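Local coordinates for uncharacterized protein (Sulfolobus solfataricus P2, PDB 2QS7) that is of unknown function but belongs to the DsrE/DsrF-like family and is probably an oxidoreductase, assembled here as a trimer, at residues 14-22 / 61-69. Sequence-based numbering, arbitrary orientation.
Sequences VFSGTIDKL and PPQIDKNYE
With chi1 at 54°, Asp20 holds its carboxylate between its own backbone N and carbonyl carbon, facing Asp65 across the contact. Ile19 is turned differently: CG1 lies anti to the backbone N (chi1 -167°), and CG2 is left facing Ile64. Both residues belong to the first turn of helix 19-34, which follows strand 9-14 of the parallel sheet in this alpha/beta fold. The loop 61-69, between helices 53-57 and 72-81, runs past this helix start. Ile19 N donates to Gln63 O at 2.8 Å. Asp65 N reaches Asp20 OD1 at 2.9 Å, from above the carboxylate plane. Thr18 OG1 adds a weak bond to the same oxygen. Asp20 OD2 accepts from Trp46 NE1 of the third subunit, so this one carboxylate links helix, loop and trimer interface. Replacing Asp20 by an alanine would probably leave Asp65 N and that Trp46 NE1 without this acceptor, and the loop held here mainly by the Ile19 N to Gln63 O bond. Asp20 OD2 also lies 4.4 Å from Asp65 OD2; the donors around the two carboxylates probably offset the repulsion. Asp65 OD1 closes an Asx turn with Asn67 N at 2.8 Å. On the apolar side, Pro62 lies alongside Ile19, CB to CB at 3.7 Å. Beside it, Ile64 CD1 comes within 3.3 Å of Ile19 CG2, shorter than usual for two methyl groups, so the exact spacing is doubtful.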
loop_
_atom_site.group_PDB
_atom_site.type_symbol
_atom_site.label_atom_id
_atom_site.label_comp_id
_atom_site.label_asym_id
_atom_site.label_seq_id
_atom_site.Cartn_x
_atom_site.Cartn_y
_atom_site.Cartn_z
ATOM N N VAL A 14 2.217 -6.205 6.885
ATOM C CA VAL A 14 2.034 -5.028 7.755
ATOM C C VAL A 14 3.365 -4.355 7.839
ATOM O O VAL A 14 4.201 -4.674 8.698
ATOM C CB VAL A 14 1.510 -5.407 9.166
ATOM C CG1 VAL A 14 1.224 -4.144 9.994
ATOM C CG2 VAL A 14 0.254 -6.307 9.067
ATOM N N PHE A 15 3.585 -3.446 6.891
ATOM C CA PHE A 15 4.834 -2.675 6.815
ATOM C C PHE A 15 4.810 -1.427 7.669
ATOM O O PHE A 15 5.850 -1.031 8.290
ATOM C CB PHE A 15 5.038 -2.268 5.351
ATOM C CG PHE A 15 6.131 -1.294 5.129
ATOM C CD1 PHE A 15 7.423 -1.716 4.933
ATOM C CD2 PHE A 15 5.881 0.065 5.127
ATOM C CE1 PHE A 15 8.418 -0.801 4.740
ATOM C CE2 PHE A 15 6.867 0.946 4.911
ATOM C CZ PHE A 15 8.135 0.524 4.728
ATOM N N SER A 16 3.650 -0.764 7.657
ATOM C CA SER A 16 3.489 0.521 8.375
ATOM C C SER A 16 3.348 0.355 9.881
ATOM O O SER A 16 2.969 -0.705 10.380
ATOM C CB SER A 16 2.295 1.283 7.807
ATOM O OG SER A 16 2.449 1.461 6.403
ATOM N N GLY A 17 3.694 1.420 10.608
ATOM C CA GLY A 17 3.636 1.400 12.055
ATOM C C GLY A 17 2.857 2.551 12.683
ATOM O O GLY A 17 2.878 2.677 13.878
ATOM N N THR A 18 2.164 3.359 11.891
ATOM C CA THR A 18 1.371 4.458 12.425
ATOM C C THR A 18 0.000 3.906 12.805
ATOM O O THR A 18 -0.470 2.935 12.245
ATOM C CB THR A 18 1.275 5.641 11.441
ATOM O OG1 THR A 18 0.771 5.186 10.175
ATOM C CG2 THR A 18 2.634 6.242 11.232
ATOM N N ILE A 19 -0.645 4.549 13.765
ATOM C CA ILE A 19 -1.915 4.066 14.280
ATOM C C ILE A 19 -3.005 4.033 13.218
ATOM O O ILE A 19 -3.811 3.116 13.222
ATOM C CB ILE A 19 -2.383 4.874 15.544
ATOM C CG1 ILE A 19 -3.537 4.176 16.265
ATOM C CG2 ILE A 19 -2.784 6.302 15.191
ATOM C CD1 ILE A 19 -3.161 2.855 16.845
ATOM N N ASP A 20 -3.008 5.004 12.310
ATOM C CA ASP A 20 -4.035 5.056 11.274
ATOM C C ASP A 20 -3.913 3.920 10.289
ATOM O O ASP A 20 -4.884 3.591 9.630
ATOM C CB ASP A 20 -4.063 6.411 10.558
ATOM C CG ASP A 20 -2.719 6.802 10.008
ATOM O OD1 ASP A 20 -1.786 6.964 10.834
ATOM O OD2 ASP A 20 -2.609 6.975 8.768
ATOM N N LYS A 21 -2.744 3.293 10.191
ATOM C CA LYS A 21 -2.599 2.124 9.327
ATOM C C LYS A 21 -2.762 0.817 10.106
ATOM O O LYS A 21 -3.237 -0.181 9.579
ATOM C CB LYS A 21 -1.302 2.165 8.543
ATOM C CG LYS A 21 -1.293 3.313 7.528
ATOM C CD LYS A 21 -0.553 2.945 6.247
ATOM C CE LYS A 21 -0.463 4.121 5.273
ATOM N NZ LYS A 21 0.378 3.837 4.049
ATOM N N LEU A 22 -2.420 0.829 11.379
ATOM C CA LEU A 22 -2.574 -0.363 12.189
ATOM C C LEU A 22 -4.052 -0.633 12.453
ATOM O O LEU A 22 -4.438 -1.790 12.546
ATOM C CB LEU A 22 -1.774 -0.246 13.494
ATOM C CG LEU A 22 -0.244 -0.277 13.362
ATOM C CD1 LEU A 22 0.444 0.204 14.647
ATOM C CD2 LEU A 22 0.227 -1.677 12.948
ATOM N N PRO A 61 1.840 8.432 23.360
ATOM C CA PRO A 61 0.634 8.477 22.517
ATOM C C PRO A 61 0.886 7.944 21.109
ATOM O O PRO A 61 1.890 8.317 20.497
ATOM C CB PRO A 61 0.266 9.979 22.496
ATOM C CG PRO A 61 1.498 10.711 22.928
ATOM C CD PRO A 61 2.234 9.779 23.839
ATOM N N PRO A 62 -0.017 7.082 20.593
ATOM C CA PRO A 62 0.173 6.492 19.244
ATOM C C PRO A 62 0.496 7.548 18.175
ATOM O O PRO A 62 0.039 8.702 18.279
ATOM C CB PRO A 62 -1.165 5.773 18.950
ATOM C CG PRO A 62 -2.120 6.192 20.085
ATOM C CD PRO A 62 -1.264 6.619 21.237
ATOM N N GLN A 63 1.268 7.161 17.164
ATOM C CA GLN A 63 1.682 8.127 16.152
ATOM C C GLN A 63 0.779 8.054 14.923
ATOM O O GLN A 63 0.637 7.009 14.344
ATOM C CB GLN A 63 3.175 7.947 15.777
ATOM C CG GLN A 63 3.619 6.462 15.554
ATOM C CD GLN A 63 4.883 6.274 14.666
ATOM O OE1 GLN A 63 5.623 7.219 14.375
ATOM N NE2 GLN A 63 5.106 5.033 14.224
ATOM N N ILE A 64 0.152 9.171 14.570
ATOM C CA ILE A 64 -0.642 9.282 13.349
ATOM C C ILE A 64 0.312 9.650 12.207
ATOM O O ILE A 64 1.363 10.263 12.422
ATOM C CB ILE A 64 -1.676 10.457 13.407
ATOM C CG1 ILE A 64 -2.697 10.294 14.525
ATOM C CG2 ILE A 64 -2.490 10.538 12.108
ATOM C CD1 ILE A 64 -3.777 9.293 14.175
ATOM N N ASP A 65 -0.054 9.280 10.990
ATOM C CA ASP A 65 0.708 9.673 9.813
ATOM C C ASP A 65 0.785 11.213 9.796
ATOM O O ASP A 65 -0.236 11.883 9.879
ATOM C CB ASP A 65 0.015 9.131 8.554
ATOM C CG ASP A 65 0.802 9.375 7.269
ATOM O OD1 ASP A 65 1.508 10.397 7.164
ATOM O OD2 ASP A 65 0.695 8.551 6.327
ATOM N N LYS A 66 1.996 11.755 9.686
ATOM C CA LYS A 66 2.178 13.198 9.628
ATOM C C LYS A 66 1.335 13.864 8.525
ATOM O O LYS A 66 0.996 15.024 8.629
ATOM C CB LYS A 66 3.661 13.542 9.454
ATOM C CG LYS A 66 4.551 13.167 10.651
ATOM C CD LYS A 66 5.991 13.610 10.415
ATOM C CE LYS A 66 6.834 13.573 11.673
ATOM N NZ LYS A 66 8.111 14.329 11.455
ATOM N N ASN A 67 0.998 13.123 7.470
ATOM C CA ASN A 67 0.170 13.670 6.389
ATOM C C ASN A 67 -1.257 14.032 6.818
ATOM O O ASN A 67 -1.927 14.850 6.153
ATOM C CB ASN A 67 0.059 12.667 5.256
ATOM C CG ASN A 67 1.345 12.461 4.536
ATOM O OD1 ASN A 67 1.992 13.406 4.159
ATOM N ND2 ASN A 67 1.694 11.213 4.281
ATOM N N TYR A 68 -1.717 13.414 7.912
ATOM C CA TYR A 68 -3.071 13.634 8.425
ATOM C C TYR A 68 -3.082 14.020 9.918
ATOM O O TYR A 68 -4.032 13.681 10.620
ATOM C CB TYR A 68 -3.937 12.357 8.219
ATOM C CG TYR A 68 -3.755 11.648 6.872
ATOM C CD1 TYR A 68 -4.433 12.068 5.733
ATOM C CD2 TYR A 68 -2.900 10.581 6.747
ATOM C CE1 TYR A 68 -4.251 11.436 4.493
ATOM C CE2 TYR A 68 -2.711 9.932 5.507
ATOM C CZ TYR A 68 -3.397 10.371 4.384
ATOM O OH TYR A 68 -3.222 9.752 3.159
ATOM N N GLU A 69 -2.043 14.707 10.402
ATOM C CA GLU A 69 -1.984 15.148 11.810
ATOM C C GLU A 69 -3.228 15.925 12.277
ATOM O O GLU A 69 -3.800 15.619 13.332
ATOM C CB GLU A 69 -0.789 16.079 12.058
ATOM C CG GLU A 69 0.595 15.464 12.045
ATOM C CD GLU A 69 1.683 16.519 12.249
ATOM O OE1 GLU A 69 1.342 17.680 12.572
ATOM O OE2 GLU A 69 2.879 16.207 12.086
#